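Local coordinates for protein cysteine desulfurase (Fervidobacterium islandicum, PDB 6A6E) that catalyses the pyridoxal phosphate-dependent removal of sulfur from cysteine, leaving alanine, and as a SufS-type enzyme probably supplies sulfur for iron-sulfur cluster assembly, at residues K236-T241 against Y402-K407; P216-D221 against K310-V315; K47-K52 against G297-Y302. All coordinates share one frame; numbering follows the deposited sequence.

Contact 1: residues K236-T241 against Y402-K407. With PLP (pyridoxal-5'-phosphate), chain E.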
ATOM      1  N   LYS A 236       9.021   7.238   6.843  1.00 14.63           N
ATOM      2  CA  LYS A 236      10.293   7.754   7.281  1.00 16.52           C
ATOM      3  C   LYS A 236      10.494   9.267   7.203  1.00 15.82           C
ATOM      4  O   LYS A 236      11.511   9.762   7.711  1.00 13.83           O
ATOM      5  CB  LYS A 236      11.477   7.035   6.617  1.00 17.84           C
ATOM      6  CG  LYS A 236      11.586   5.572   7.074  1.00 20.37           C
ATOM      7  CD  LYS A 236      12.831   4.900   6.502  1.00 22.11           C
ATOM      8  CE  LYS A 236      12.815   3.423   6.808  1.00 24.85           C
ATOM      9  NZ  LYS A 236      13.947   2.765   6.080  1.00 22.23           N
ATOM     10  N   ILE A 237       9.495   9.989   6.685  1.00 16.23           N
ATOM     11  CA  ILE A 237       9.524  11.424   6.622  1.00 16.98           C
ATOM     12  C   ILE A 237       8.319  12.041   7.314  1.00 17.29           C
ATOM     13  O   ILE A 237       7.648  12.917   6.732  1.00 17.87           O
ATOM     14  CB  ILE A 237       9.719  11.856   5.142  1.00 17.51           C
ATOM     15  CG1 ILE A 237      10.003  13.363   5.030  1.00 18.98           C
ATOM     16  CG2 ILE A 237       8.579  11.446   4.242  1.00 18.06           C
ATOM     17  CD1 ILE A 237      10.398  13.845   3.631  1.00 21.49           C
ATOM     18  N   LEU A 238       7.968  11.536   8.496  1.00 15.68           N
ATOM     19  CA  LEU A 238       6.779  11.963   9.247  1.00 17.36           C
ATOM     20  C   LEU A 238       5.452  11.565   8.635  1.00 19.59           C
ATOM     21  O   LEU A 238       4.392  11.877   9.174  1.00 19.35           O
ATOM     22  CB  LEU A 238       6.752  13.493   9.485  1.00 18.25           C
ATOM     23  CG  LEU A 238       8.025  14.148   9.983  1.00 19.85           C
ATOM     24  CD1 LEU A 238       7.820  15.647   9.999  1.00 22.53           C
ATOM     25  CD2 LEU A 238       8.330  13.677  11.392  1.00 21.24           C
ATOM     26  N   GLY A 239       5.480  10.778   7.565  1.00 20.33           N
ATOM     27  CA  GLY A 239       4.273  10.515   6.809  1.00 18.13           C
ATOM     28  C   GLY A 239       3.502   9.292   7.192  1.00 16.68           C
ATOM     29  O   GLY A 239       3.921   8.508   8.058  1.00 17.14           O
ATOM     30  N   PRO A 240       2.356   9.122   6.556  1.00 15.20           N
ATOM     31  CA  PRO A 240       1.528   7.937   6.730  1.00 14.25           C
ATOM     32  C   PRO A 240       2.273   6.663   6.401  1.00 14.74           C
ATOM     33  O   PRO A 240       3.257   6.685   5.677  1.00 15.32           O
ATOM     34  CB  PRO A 240       0.359   8.152   5.752  1.00 14.76           C
ATOM     35  CG  PRO A 240       0.463   9.547   5.182  1.00 14.72           C
ATOM     36  CD  PRO A 240       1.896   9.978   5.418  1.00 15.26           C
ATOM     37  N   THR A 241       1.789   5.546   6.930  1.00 15.26           N
ATOM     38  CA  THR A 241       2.252   4.271   6.453  1.00 15.29           C
ATOM     39  C   THR A 241       1.529   3.925   5.169  1.00 14.96           C
ATOM     40  O   THR A 241       0.521   4.523   4.816  1.00 14.67           O
ATOM     41  CB  THR A 241       2.080   3.124   7.504  1.00 15.14           C
ATOM     42  OG1 THR A 241       0.747   3.106   8.021  1.00 14.63           O
ATOM     43  CG2 THR A 241       3.008   3.338   8.719  1.00 14.74           C
ATOM     44  N   TYR A 402      16.297  12.679  14.279  1.00 24.38           N
ATOM     45  CA  TYR A 402      15.477  13.389  13.311  1.00 24.19           C
ATOM     46  C   TYR A 402      14.952  14.693  13.941  1.00 22.83           C
ATOM     47  O   TYR A 402      15.440  15.138  14.995  1.00 25.00           O
ATOM     48  CB  TYR A 402      14.321  12.469  12.808  1.00 21.33           C
ATOM     49  CG  TYR A 402      13.691  12.924  11.477  1.00 21.43           C
ATOM     50  CD1 TYR A 402      14.472  13.188  10.374  1.00 21.28           C
ATOM     51  CD2 TYR A 402      12.332  13.037  11.325  1.00 23.66           C
ATOM     52  CE1 TYR A 402      13.941  13.575   9.166  1.00 21.37           C
ATOM     53  CE2 TYR A 402      11.778  13.429  10.105  1.00 24.97           C
ATOM     54  CZ  TYR A 402      12.591  13.709   9.032  1.00 22.66           C
ATOM     55  OH  TYR A 402      12.042  14.095   7.833  1.00 22.59           O
ATOM     56  N   LEU A 403      13.961  15.302  13.295  1.00 22.20           N
ATOM     57  CA  LEU A 403      13.576  16.680  13.497  1.00 20.69           C
ATOM     58  C   LEU A 403      13.353  17.100  14.945  1.00 22.64           C
ATOM     59  O   LEU A 403      13.869  18.151  15.385  1.00 25.44           O
ATOM     60  CB  LEU A 403      12.261  16.944  12.728  1.00 22.77           C
ATOM     61  CG  LEU A 403      11.642  18.319  12.894  1.00 21.68           C
ATOM     62  CD1 LEU A 403      12.659  19.336  12.416  1.00 23.59           C
ATOM     63  CD2 LEU A 403      10.360  18.485  12.124  1.00 22.29           C
ATOM     64  N   TYR A 404      12.547  16.303  15.651  1.00 22.61           N
ATOM     65  CA  TYR A 404      12.065  16.559  16.976  1.00 21.80           C
ATOM     66  C   TYR A 404      13.090  16.050  18.059  1.00 21.62           C
ATOM     67  O   TYR A 404      12.765  16.003  19.243  1.00 25.59           O
ATOM     68  CB  TYR A 404      10.658  15.892  17.189  1.00 22.50           C
ATOM     69  CG  TYR A 404      10.575  14.500  16.530  1.00 22.41           C
ATOM     70  CD1 TYR A 404      11.382  13.432  16.978  1.00 22.23           C
ATOM     71  CD2 TYR A 404       9.782  14.293  15.404  1.00 21.55           C
ATOM     72  CE1 TYR A 404      11.378  12.192  16.345  1.00 21.60           C
ATOM     73  CE2 TYR A 404       9.775  13.055  14.719  1.00 20.19           C
ATOM     74  CZ  TYR A 404      10.565  12.014  15.192  1.00 21.13           C
ATOM     75  OH  TYR A 404      10.585  10.844  14.532  1.00 19.75           O
ATOM     76  N   ASN A 405      14.270  15.628  17.671  1.00 19.93           N
ATOM     77  CA  ASN A 405      15.285  15.261  18.664  1.00 23.24           C
ATOM     78  C   ASN A 405      16.114  16.491  19.111  1.00 24.30           C
ATOM     79  O   ASN A 405      16.160  17.512  18.431  1.00 25.01           O
ATOM     80  CB  ASN A 405      16.230  14.157  18.165  1.00 20.53           C
ATOM     81  CG  ASN A 405      15.558  12.794  18.084  1.00 21.77           C
ATOM     82  OD1 ASN A 405      15.584  12.164  17.007  1.00 24.03           O
ATOM     83  ND2 ASN A 405      14.942  12.324  19.201  1.00 21.81           N
ATOM     84  N   THR A 406      16.738  16.372  20.276  1.00 27.79           N
ATOM     85  CA  THR A 406      17.535  17.451  20.893  1.00 29.71           C
ATOM     86  C   THR A 406      18.899  16.950  21.319  1.00 29.26           C
ATOM     87  O   THR A 406      19.173  15.738  21.347  1.00 24.40           O
ATOM     88  CB  THR A 406      16.840  18.020  22.152  1.00 31.36           C
ATOM     89  OG1 THR A 406      16.831  17.028  23.188  1.00 34.34           O
ATOM     90  CG2 THR A 406      15.419  18.496  21.824  1.00 29.46           C
ATOM     91  N   LYS A 407      19.782  17.877  21.639  1.00 28.87           N
ATOM     92  CA  LYS A 407      21.049  17.481  22.212  1.00 30.29           C
ATOM     93  C   LYS A 407      20.872  16.860  23.551  1.00 26.20           C
ATOM     94  O   LYS A 407      21.583  15.937  23.897  1.00 24.57           O
ATOM     95  CB  LYS A 407      21.981  18.665  22.309  1.00 36.07           C
ATOM     96  CG  LYS A 407      22.577  18.966  20.957  1.00 38.31           C
ATOM     97  CD  LYS A 407      23.426  20.214  21.024  1.00 42.27           C
ATOM     98  CE  LYS A 407      24.306  20.336  19.800  1.00 43.39           C
ATOM     99  NZ  LYS A 407      24.280  21.762  19.413  1.00 48.55           N
TER
HETATM  100  N1  PLP E 501      16.357   1.112   2.170  1.00 19.48           N
HETATM  101  C2  PLP E 501      16.820   1.828   3.162  1.00 20.85           C
HETATM  102  C2A PLP E 501      18.211   2.365   3.120  1.00 22.09           C
HETATM  103  C3  PLP E 501      15.938   2.033   4.311  1.00 19.44           C
HETATM  104  O3  PLP E 501      16.406   2.727   5.333  1.00 26.25           O
HETATM  105  C4  PLP E 501      14.571   1.516   4.298  1.00 19.60           C
HETATM  106  C4A PLP E 501      13.608   1.758   5.355  1.00 18.76           C
HETATM  107  C5  PLP E 501      14.173   0.697   3.148  1.00 19.01           C
HETATM  108  C6  PLP E 501      15.110   0.560   2.169  1.00 19.13           C
HETATM  109  C5A PLP E 501      12.802   0.018   3.057  1.00 19.80           C
HETATM  110  O4P PLP E 501      11.630   0.784   3.291  1.00 18.93           O
HETATM  111  P   PLP E 501      10.129   0.204   3.499  1.00 19.91           P
HETATM  112  O1P PLP E 501       9.694  -0.446   2.247  1.00 17.09           O
HETATM  113  O2P PLP E 501      10.303  -0.669   4.708  1.00 20.06           O
HETATM  114  O3P PLP E 501       9.395   1.487   3.749  1.00 18.36           O
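L238 turns its CD2 methyl to the edges of two rings, Y402 and Y404, and lies near the plane of each. L238 CD2 is 3.7 Å from CE2 of Y402 and 3.7 Å from CE2 of Y404. L238 CG meets the same edge of Y402 in plane. The other methyl of L238, CD1, makes a looser contact with CD2 of L403 at 4.4 Å. I237 adds its CG1, 3.5 Å from Y402 OH. That hydroxyl is probably hydrogen-bonded to the carbonyl of P216. Y404 OH is held by N39 and by the backbone N of L44. Both rings are therefore held at their polar ends while their edges pack on leucine.

The next shell sets the tyrosine backbone. Y402 to N405 form a type I beta turn. N405 OD1 accepts from Y402 N at 2.9 Å; the N-H points at a lone pair of the side-chain oxygen, within the plane of the amide.

K236 precedes I237 and its chain runs away from the contact, extended beyond CG. K236 NZ is bonded to C4A of PLP at 1.3 Å, the internal aldimine of this enzyme class.

The contact joins the loop between strands 229-233 and 244-248 to the loop between strand 396-400 and helix 407-423. Helix 290-306 packs on I237 and L238, helix 12-20 on L403 and Y404, and helix 308-327 on L403.

Contact 2: residues P216-D221 against K310-V315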
ATOM      1  N   PRO A 216      14.355  11.984   3.716  1.00 19.30           N
ATOM      2  CA  PRO A 216      13.750  12.652   4.867  1.00 20.26           C
ATOM      3  C   PRO A 216      14.510  13.840   5.468  1.00 20.08           C
ATOM      4  O   PRO A 216      13.912  14.649   6.173  1.00 19.32           O
ATOM      5  CB  PRO A 216      13.726  11.544   5.926  1.00 21.30           C
ATOM      6  CG  PRO A 216      13.642  10.267   5.144  1.00 21.19           C
ATOM      7  CD  PRO A 216      14.532  10.538   3.965  1.00 20.66           C
ATOM      8  N   HIS A 217      15.808  13.909   5.284  1.00 20.01           N
ATOM      9  CA  HIS A 217      16.568  14.959   5.992  1.00 24.17           C
ATOM     10  C   HIS A 217      17.506  15.737   5.086  1.00 25.54           C
ATOM     11  O   HIS A 217      18.169  16.667   5.564  1.00 25.47           O
ATOM     12  CB  HIS A 217      17.409  14.376   7.132  1.00 26.09           C
ATOM     13  CG  HIS A 217      18.528  13.556   6.634  1.00 25.14           C
ATOM     14  ND1 HIS A 217      19.774  14.092   6.372  1.00 25.30           N
ATOM     15  CD2 HIS A 217      18.605  12.238   6.330  1.00 25.81           C
ATOM     16  CE1 HIS A 217      20.562  13.146   5.878  1.00 25.81           C
ATOM     17  NE2 HIS A 217      19.883  12.007   5.845  1.00 25.77           N
ATOM     18  N   LYS A 218      17.543  15.405   3.804  1.00 22.63           N
ATOM     19  CA  LYS A 218      18.399  16.151   2.938  1.00 24.45           C
ATOM     20  C   LYS A 218      17.735  16.465   1.625  1.00 23.95           C
ATOM     21  O   LYS A 218      17.084  15.598   1.002  1.00 20.80           O
ATOM     22  CB  LYS A 218      19.668  15.371   2.703  1.00 26.08           C
ATOM     23  CG  LYS A 218      20.622  16.109   1.801  1.00 31.12           C
ATOM     24  CD  LYS A 218      21.912  15.373   1.620  1.00 30.05           C
ATOM     25  CE  LYS A 218      22.960  16.396   1.375  1.00 34.54           C
ATOM     26  NZ  LYS A 218      24.134  15.618   0.947  1.00 37.22           N
ATOM     27  N   LYS A 219      17.936  17.705   1.181  1.00 24.96           N
ATOM     28  CA  LYS A 219      17.454  18.138  -0.100  1.00 26.20           C
ATOM     29  C   LYS A 219      17.881  17.237  -1.267  1.00 26.13           C
ATOM     30  O   LYS A 219      19.060  16.897  -1.436  1.00 21.74           O
ATOM     31  CB  LYS A 219      17.835  19.581  -0.394  1.00 32.51           C
ATOM     32  CG  LYS A 219      16.978  20.137  -1.503  1.00 39.84           C
ATOM     33  CD  LYS A 219      17.462  21.466  -2.038  1.00 51.53           C
ATOM     34  CE  LYS A 219      16.748  21.785  -3.356  1.00 60.64           C
ATOM     35  NZ  LYS A 219      16.704  23.267  -3.548  1.00 66.59           N
ATOM     36  N   VAL A 220      16.888  16.855  -2.074  1.00 23.13           N
ATOM     37  CA  VAL A 220      17.127  15.977  -3.225  1.00 22.97           C
ATOM     38  C   VAL A 220      16.524  16.669  -4.463  1.00 24.67           C
ATOM     39  O   VAL A 220      15.359  17.075  -4.467  1.00 24.74           O
ATOM     40  CB  VAL A 220      16.523  14.581  -2.989  1.00 23.85           C
ATOM     41  CG1 VAL A 220      16.461  13.754  -4.269  1.00 24.05           C
ATOM     42  CG2 VAL A 220      17.321  13.792  -1.946  1.00 24.67           C
ATOM     43  N   ASP A 221      17.356  16.895  -5.483  1.00 25.80           N
ATOM     44  CA  ASP A 221      16.953  17.512  -6.722  1.00 21.97           C
ATOM     45  C   ASP A 221      17.333  16.520  -7.796  1.00 24.53           C
ATOM     46  O   ASP A 221      18.512  16.366  -8.138  1.00 21.23           O
ATOM     47  CB  ASP A 221      17.670  18.829  -6.896  1.00 25.32           C
ATOM     48  CG  ASP A 221      17.401  19.479  -8.251  1.00 24.71           C
ATOM     49  OD1 ASP A 221      17.059  18.785  -9.253  1.00 23.49           O
ATOM     50  OD2 ASP A 221      17.501  20.724  -8.296  1.00 26.34           O
ATOM     51  N   LYS A 310      16.348  24.387   7.127  1.00 26.65           N
ATOM     52  CA  LYS A 310      16.522  24.300   8.529  1.00 28.93           C
ATOM     53  C   LYS A 310      16.424  22.850   9.040  1.00 31.66           C
ATOM     54  O   LYS A 310      17.169  22.464   9.939  1.00 28.61           O
ATOM     55  CB  LYS A 310      15.524  25.184   9.229  1.00 34.44           C
ATOM     56  CG  LYS A 310      15.756  26.681   8.986  1.00 35.99           C
ATOM     57  CD  LYS A 310      14.612  27.473   9.592  1.00 41.24           C
ATOM     58  CE  LYS A 310      14.907  28.942   9.763  1.00 45.37           C
ATOM     59  NZ  LYS A 310      13.979  29.499  10.802  1.00 49.50           N
ATOM     60  N   VAL A 311      15.522  22.032   8.466  1.00 27.97           N
ATOM     61  CA  VAL A 311      15.375  20.650   8.915  1.00 22.90           C
ATOM     62  C   VAL A 311      16.705  19.955   8.704  1.00 21.86           C
ATOM     63  O   VAL A 311      17.210  19.304   9.598  1.00 21.00           O
ATOM     64  CB  VAL A 311      14.198  19.919   8.175  1.00 23.29           C
ATOM     65  CG1 VAL A 311      14.214  18.418   8.454  1.00 24.21           C
ATOM     66  CG2 VAL A 311      12.859  20.527   8.599  1.00 21.02           C
ATOM     67  N   GLU A 312      17.278  20.143   7.521  1.00 21.47           N
ATOM     68  CA  GLU A 312      18.481  19.544   7.146  1.00 22.35           C
ATOM     69  C   GLU A 312      19.653  19.960   8.015  1.00 28.77           C
ATOM     70  O   GLU A 312      20.411  19.082   8.475  1.00 27.26           O
ATOM     71  CB  GLU A 312      18.753  19.813   5.679  1.00 24.33           C
ATOM     72  CG  GLU A 312      20.088  19.311   5.202  1.00 26.05           C
ATOM     73  CD  GLU A 312      20.354  19.557   3.721  1.00 30.82           C
ATOM     74  OE1 GLU A 312      19.433  19.700   2.845  1.00 27.89           O
ATOM     75  OE2 GLU A 312      21.553  19.524   3.398  1.00 36.21           O
ATOM     76  N   LYS A 313      19.786  21.269   8.262  1.00 29.10           N
ATOM     77  CA  LYS A 313      20.820  21.787   9.171  1.00 31.06           C
ATOM     78  C   LYS A 313      20.672  21.284  10.589  1.00 27.68           C
ATOM     79  O   LYS A 313      21.666  20.957  11.197  1.00 25.06           O
ATOM     80  CB  LYS A 313      20.843  23.341   9.201  1.00 35.37           C
ATOM     81  CG  LYS A 313      21.560  23.992   8.026  1.00 43.88           C
ATOM     82  CD  LYS A 313      23.072  24.051   8.311  1.00 56.62           C
ATOM     83  CE  LYS A 313      23.926  24.591   7.156  1.00 64.15           C
ATOM     84  NZ  LYS A 313      24.168  23.572   6.086  1.00 67.70           N
ATOM     85  N   HIS A 314      19.449  21.260  11.125  1.00 24.82           N
ATOM     86  CA  HIS A 314      19.217  20.772  12.467  1.00 27.61           C
ATOM     87  C   HIS A 314      19.656  19.317  12.597  1.00 28.67           C
ATOM     88  O   HIS A 314      20.444  18.975  13.490  1.00 23.86           O
ATOM     89  CB  HIS A 314      17.778  20.945  12.872  1.00 30.17           C
ATOM     90  CG  HIS A 314      17.436  20.333  14.193  1.00 31.32           C
ATOM     91  ND1 HIS A 314      18.022  20.729  15.375  1.00 33.15           N
ATOM     92  CD2 HIS A 314      16.525  19.388  14.531  1.00 35.09           C
ATOM     93  CE1 HIS A 314      17.500  20.051  16.379  1.00 30.49           C
ATOM     94  NE2 HIS A 314      16.587  19.229  15.901  1.00 31.36           N
ATOM     95  N   VAL A 315      19.199  18.474  11.677  1.00 26.52           N
ATOM     96  CA  VAL A 315      19.621  17.085  11.679  1.00 29.04           C
ATOM     97  C   VAL A 315      21.144  16.938  11.538  1.00 29.16           C
ATOM     98  O   VAL A 315      21.748  16.108  12.184  1.00 25.93           O
ATOM     99  CB  VAL A 315      18.892  16.250  10.580  1.00 28.12           C
ATOM    100  CG1 VAL A 315      19.390  14.837  10.634  1.00 32.50           C
ATOM    101  CG2 VAL A 315      17.409  16.183  10.862  1.00 27.95           C
TER
HETATM  102  O   HOH W   1      21.085  16.526   7.529  1.00 35.82           O
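The carbonyl of H217 presses on the base of the E312 side chain. H217 O is 3.2 Å from E312 CB. E312 CA also makes a CA-H...O contact with H217 O, at 3.3 Å. Here the loop lies directly against the helix, with the CA atoms of H217 and E312 5.1 Å apart. V315 gives H217 CB an apolar seat, with V315 CG1 4.0 Å from H217 CB. V311 CG1 lies more distantly against P216 O. A water joins H217 ND1 to E312 O, and H217 NE2 is hydrogen-bonded to Q185 of the PLP pocket.

E312 then reaches past the carbonyl to K219. Its CG is anti to the backbone N (chi1 175°) and the chain stays extended. E312 OE1 accepts from K219 N at 3.0 Å. The N-H...O angle is 178°, so the bond is nearly straight, but the donor stands above the carboxylate plane, 48° out of it. An alanine at E312 would probably leave K219 N without its acceptor and the loop less firmly tied to the helix.

The outer side is looser. K218 lays CG beside the carboxylate, but K218 NZ stays 5.3 Å from E312 OE2 and forms a salt bridge with E192. K219 turns its end away.

The loop follows strand 206-210, which ends in D210 of the PLP pocket. Its packing on helix 308-327, which leads to strand 332-334 of the other sheet, is consistent with a domain junction of a fold type I PLP enzyme.

Contact 3: residues K47-K52 against G297-Y302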
ATOM      1  N   LYS A  47       0.743  15.968  14.792  1.00 22.00           N
ATOM      2  CA  LYS A  47      -0.685  16.026  15.075  1.00 21.19           C
ATOM      3  C   LYS A  47      -1.462  16.813  14.019  1.00 20.22           C
ATOM      4  O   LYS A  47      -2.502  16.363  13.571  1.00 18.30           O
ATOM      5  CB  LYS A  47      -0.910  16.653  16.410  1.00 26.29           C
ATOM      6  CG  LYS A  47      -2.340  16.603  16.883  1.00 28.96           C
ATOM      7  CD  LYS A  47      -2.365  16.888  18.384  1.00 35.21           C
ATOM      8  CE  LYS A  47      -3.292  18.028  18.699  1.00 40.23           C
ATOM      9  NZ  LYS A  47      -4.677  17.534  18.626  1.00 44.69           N
ATOM     10  N   SER A  48      -0.933  17.942  13.565  1.00 20.49           N
ATOM     11  CA  SER A  48      -1.690  18.758  12.620  1.00 23.82           C
ATOM     12  C   SER A  48      -1.809  18.045  11.277  1.00 23.09           C
ATOM     13  O   SER A  48      -2.844  18.144  10.636  1.00 22.63           O
ATOM     14  CB  SER A  48      -1.098  20.173  12.484  1.00 21.92           C
ATOM     15  OG  SER A  48       0.159  20.195  11.805  1.00 24.24           O
ATOM     16  N   VAL A  49      -0.767  17.289  10.883  1.00 22.95           N
ATOM     17  CA  VAL A  49      -0.838  16.538   9.608  1.00 22.15           C
ATOM     18  C   VAL A  49      -1.880  15.447   9.726  1.00 22.81           C
ATOM     19  O   VAL A  49      -2.708  15.252   8.818  1.00 22.81           O
ATOM     20  CB  VAL A  49       0.519  15.938   9.213  1.00 22.99           C
ATOM     21  CG1 VAL A  49       0.402  14.914   8.082  1.00 20.76           C
ATOM     22  CG2 VAL A  49       1.462  17.076   8.865  1.00 24.53           C
ATOM     23  N   ILE A  50      -1.852  14.727  10.831  1.00 19.64           N
ATOM     24  CA  ILE A  50      -2.776  13.633  10.995  1.00 20.19           C
ATOM     25  C   ILE A  50      -4.228  14.123  11.076  1.00 20.82           C
ATOM     26  O   ILE A  50      -5.146  13.435  10.578  1.00 17.54           O
ATOM     27  CB  ILE A  50      -2.397  12.770  12.246  1.00 20.07           C
ATOM     28  CG1 ILE A  50      -0.989  12.156  12.059  1.00 19.91           C
ATOM     29  CG2 ILE A  50      -3.420  11.704  12.506  1.00 20.51           C
ATOM     30  CD1 ILE A  50      -0.831  11.205  10.897  1.00 19.26           C
ATOM     31  N   GLU A  51      -4.455  15.313  11.683  1.00 22.28           N
ATOM     32  CA  GLU A  51      -5.787  15.935  11.723  1.00 22.61           C
ATOM     33  C   GLU A  51      -6.271  16.275  10.325  1.00 20.70           C
ATOM     34  O   GLU A  51      -7.451  16.193  10.022  1.00 19.40           O
ATOM     35  CB  GLU A  51      -5.801  17.234  12.615  1.00 27.06           C
ATOM     36  CG  GLU A  51      -5.779  16.878  14.086  1.00 32.04           C
ATOM     37  CD  GLU A  51      -5.717  18.083  15.066  1.00 42.55           C
ATOM     38  OE1 GLU A  51      -5.319  19.222  14.671  1.00 40.25           O
ATOM     39  OE2 GLU A  51      -6.043  17.840  16.268  1.00 44.55           O
ATOM     40  N   LYS A  52      -5.373  16.720   9.474  1.00 19.79           N
ATOM     41  CA  LYS A  52      -5.804  16.972   8.126  1.00 21.82           C
ATOM     42  C   LYS A  52      -6.200  15.713   7.353  1.00 20.67           C
ATOM     43  O   LYS A  52      -7.107  15.761   6.529  1.00 19.70           O
ATOM     44  CB  LYS A  52      -4.729  17.714   7.361  1.00 24.80           C
ATOM     45  CG  LYS A  52      -4.620  19.168   7.781  1.00 30.26           C
ATOM     46  CD  LYS A  52      -3.499  19.810   7.003  1.00 34.09           C
ATOM     47  CE  LYS A  52      -3.189  21.186   7.557  1.00 39.46           C
ATOM     48  NZ  LYS A  52      -2.085  21.748   6.719  1.00 45.18           N
ATOM     49  N   GLY A 297       1.496  14.588   1.077  1.00 16.13           N
ATOM     50  CA  GLY A 297       1.435  15.972   0.608  1.00 16.29           C
ATOM     51  C   GLY A 297       1.369  16.975   1.764  1.00 16.70           C
ATOM     52  O   GLY A 297       2.090  17.956   1.770  1.00 14.63           O
ATOM     53  N   TYR A 298       0.529  16.688   2.754  1.00 16.59           N
ATOM     54  CA  TYR A 298       0.432  17.542   3.924  1.00 19.19           C
ATOM     55  C   TYR A 298       1.674  17.513   4.818  1.00 21.04           C
ATOM     56  O   TYR A 298       2.006  18.532   5.413  1.00 18.28           O
ATOM     57  CB  TYR A 298      -0.802  17.205   4.732  1.00 20.78           C
ATOM     58  CG  TYR A 298      -2.106  17.571   4.043  1.00 25.93           C
ATOM     59  CD1 TYR A 298      -2.248  18.749   3.326  1.00 31.53           C
ATOM     60  CD2 TYR A 298      -3.225  16.769   4.189  1.00 33.54           C
ATOM     61  CE1 TYR A 298      -3.452  19.079   2.738  1.00 37.46           C
ATOM     62  CE2 TYR A 298      -4.430  17.098   3.587  1.00 37.26           C
ATOM     63  CZ  TYR A 298      -4.522  18.230   2.865  1.00 36.31           C
ATOM     64  OH  TYR A 298      -5.743  18.521   2.315  1.00 54.56           O
ATOM     65  N   THR A 299       2.355  16.361   4.886  1.00 19.70           N
ATOM     66  CA  THR A 299       3.657  16.250   5.531  1.00 20.52           C
ATOM     67  C   THR A 299       4.710  17.120   4.883  1.00 20.96           C
ATOM     68  O   THR A 299       5.457  17.864   5.555  1.00 22.37           O
ATOM     69  CB  THR A 299       4.089  14.769   5.532  1.00 23.02           C
ATOM     70  OG1 THR A 299       3.045  14.002   6.164  1.00 23.29           O
ATOM     71  CG2 THR A 299       5.350  14.549   6.205  1.00 22.00           C
ATOM     72  N   ILE A 300       4.771  17.065   3.575  1.00 20.07           N
ATOM     73  CA  ILE A 300       5.654  17.933   2.836  1.00 20.57           C
ATOM     74  C   ILE A 300       5.263  19.413   3.071  1.00 23.91           C
ATOM     75  O   ILE A 300       6.177  20.230   3.235  1.00 21.19           O
ATOM     76  CB  ILE A 300       5.682  17.560   1.351  1.00 21.08           C
ATOM     77  CG1 ILE A 300       6.392  16.212   1.157  1.00 21.35           C
ATOM     78  CG2 ILE A 300       6.468  18.560   0.519  1.00 22.34           C
ATOM     79  CD1 ILE A 300       6.186  15.690  -0.241  1.00 22.04           C
ATOM     80  N   ASP A 301       3.959  19.780   3.072  1.00 20.25           N
ATOM     81  CA  ASP A 301       3.622  21.154   3.404  1.00 21.27           C
ATOM     82  C   ASP A 301       4.161  21.553   4.793  1.00 22.67           C
ATOM     83  O   ASP A 301       4.635  22.675   4.973  1.00 22.06           O
ATOM     84  CB  ASP A 301       2.110  21.452   3.412  1.00 23.30           C
ATOM     85  CG  ASP A 301       1.436  21.284   2.034  1.00 21.86           C
ATOM     86  OD1 ASP A 301       2.128  21.374   0.982  1.00 22.83           O
ATOM     87  OD2 ASP A 301       0.210  21.079   2.037  1.00 21.23           O
ATOM     88  N   TYR A 302       4.034  20.675   5.769  1.00 21.41           N
ATOM     89  CA  TYR A 302       4.547  20.929   7.115  1.00 21.73           C
ATOM     90  C   TYR A 302       6.068  21.162   7.134  1.00 21.53           C
ATOM     91  O   TYR A 302       6.586  22.158   7.710  1.00 21.21           O
ATOM     92  CB  TYR A 302       4.163  19.791   8.023  1.00 22.74           C
ATOM     93  CG  TYR A 302       4.718  19.866   9.416  1.00 22.68           C
ATOM     94  CD1 TYR A 302       4.121  20.659  10.378  1.00 24.22           C
ATOM     95  CD2 TYR A 302       5.835  19.132   9.777  1.00 22.36           C
ATOM     96  CE1 TYR A 302       4.631  20.713  11.681  1.00 24.02           C
ATOM     97  CE2 TYR A 302       6.386  19.216  11.045  1.00 23.56           C
ATOM     98  CZ  TYR A 302       5.777  19.999  12.003  1.00 25.72           C
ATOM     99  OH  TYR A 302       6.321  20.052  13.284  1.00 27.22           O
TER
HETATM  100  O   HOH W   2       0.249  20.230   6.552  1.00 27.78           O
HETATM  101  O   HOH W   3      -1.372  21.671   4.265  1.00 44.05           O
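K52 lies across the ring of Y298. K52 CB stands above the CD2-CE2 side of the Y298 ring, 3.6 Å from Y298 CD2. CG sits beside the backbone N (chi1 -74°), and the chain is extended from there. K52 CD comes over one face, 4.0 Å from the Y298 ring centroid and 14° off the normal, a CH-pi contact. K52 NZ passes beyond the ring to two waters. One, at 2.8 Å from K52 NZ, donates to Y298 O. The other donates to D301 OD2. The lysine and aspartate charges are thus linked through water, with K52 NZ and D301 OD2 5.3 Å apart. D301 has a direct salt bridge with K85.

V49 fills the more buried side. V49 CG1 meets T299 OG1 at 3.4 Å, and V49 CG2 meets Y302 CB at 3.9 Å. T299 OG1 is itself hydrogen-bonded to G295 O, and Y302 OH to D21.

The axes of the two segments approach to 9.4 Å at 148°. This is an antiparallel helix pair with an apolar valine on one side and a hydrated lysine on the other. K47 and I50 also pack on L58 and T54 of the second subunit, which places the pair beside the dimer interface.

How the contacts relate
Contact 1 is the middle member and touches both others. Its N405 O lies 3.1 Å from H314 NE2 of contact 2, a probable hydrogen bond. The two contacts also meet where Y402 OH comes within 2.6 Å of P216 O. Toward contact 3, L238 CB packs on T299 CG2 at 3.7 Å, and L238 CD1 lies near the ring of Y302. Contacts 2 and 3 do not touch, and their centres are about 18 Å apart. Only contact 1 carries a residue bonded to PLP, K236. The side chain of P216 lies about 8 Å from PLP and that of T299 about 14 Å. Contacts 1 and 3 both reach the second subunit.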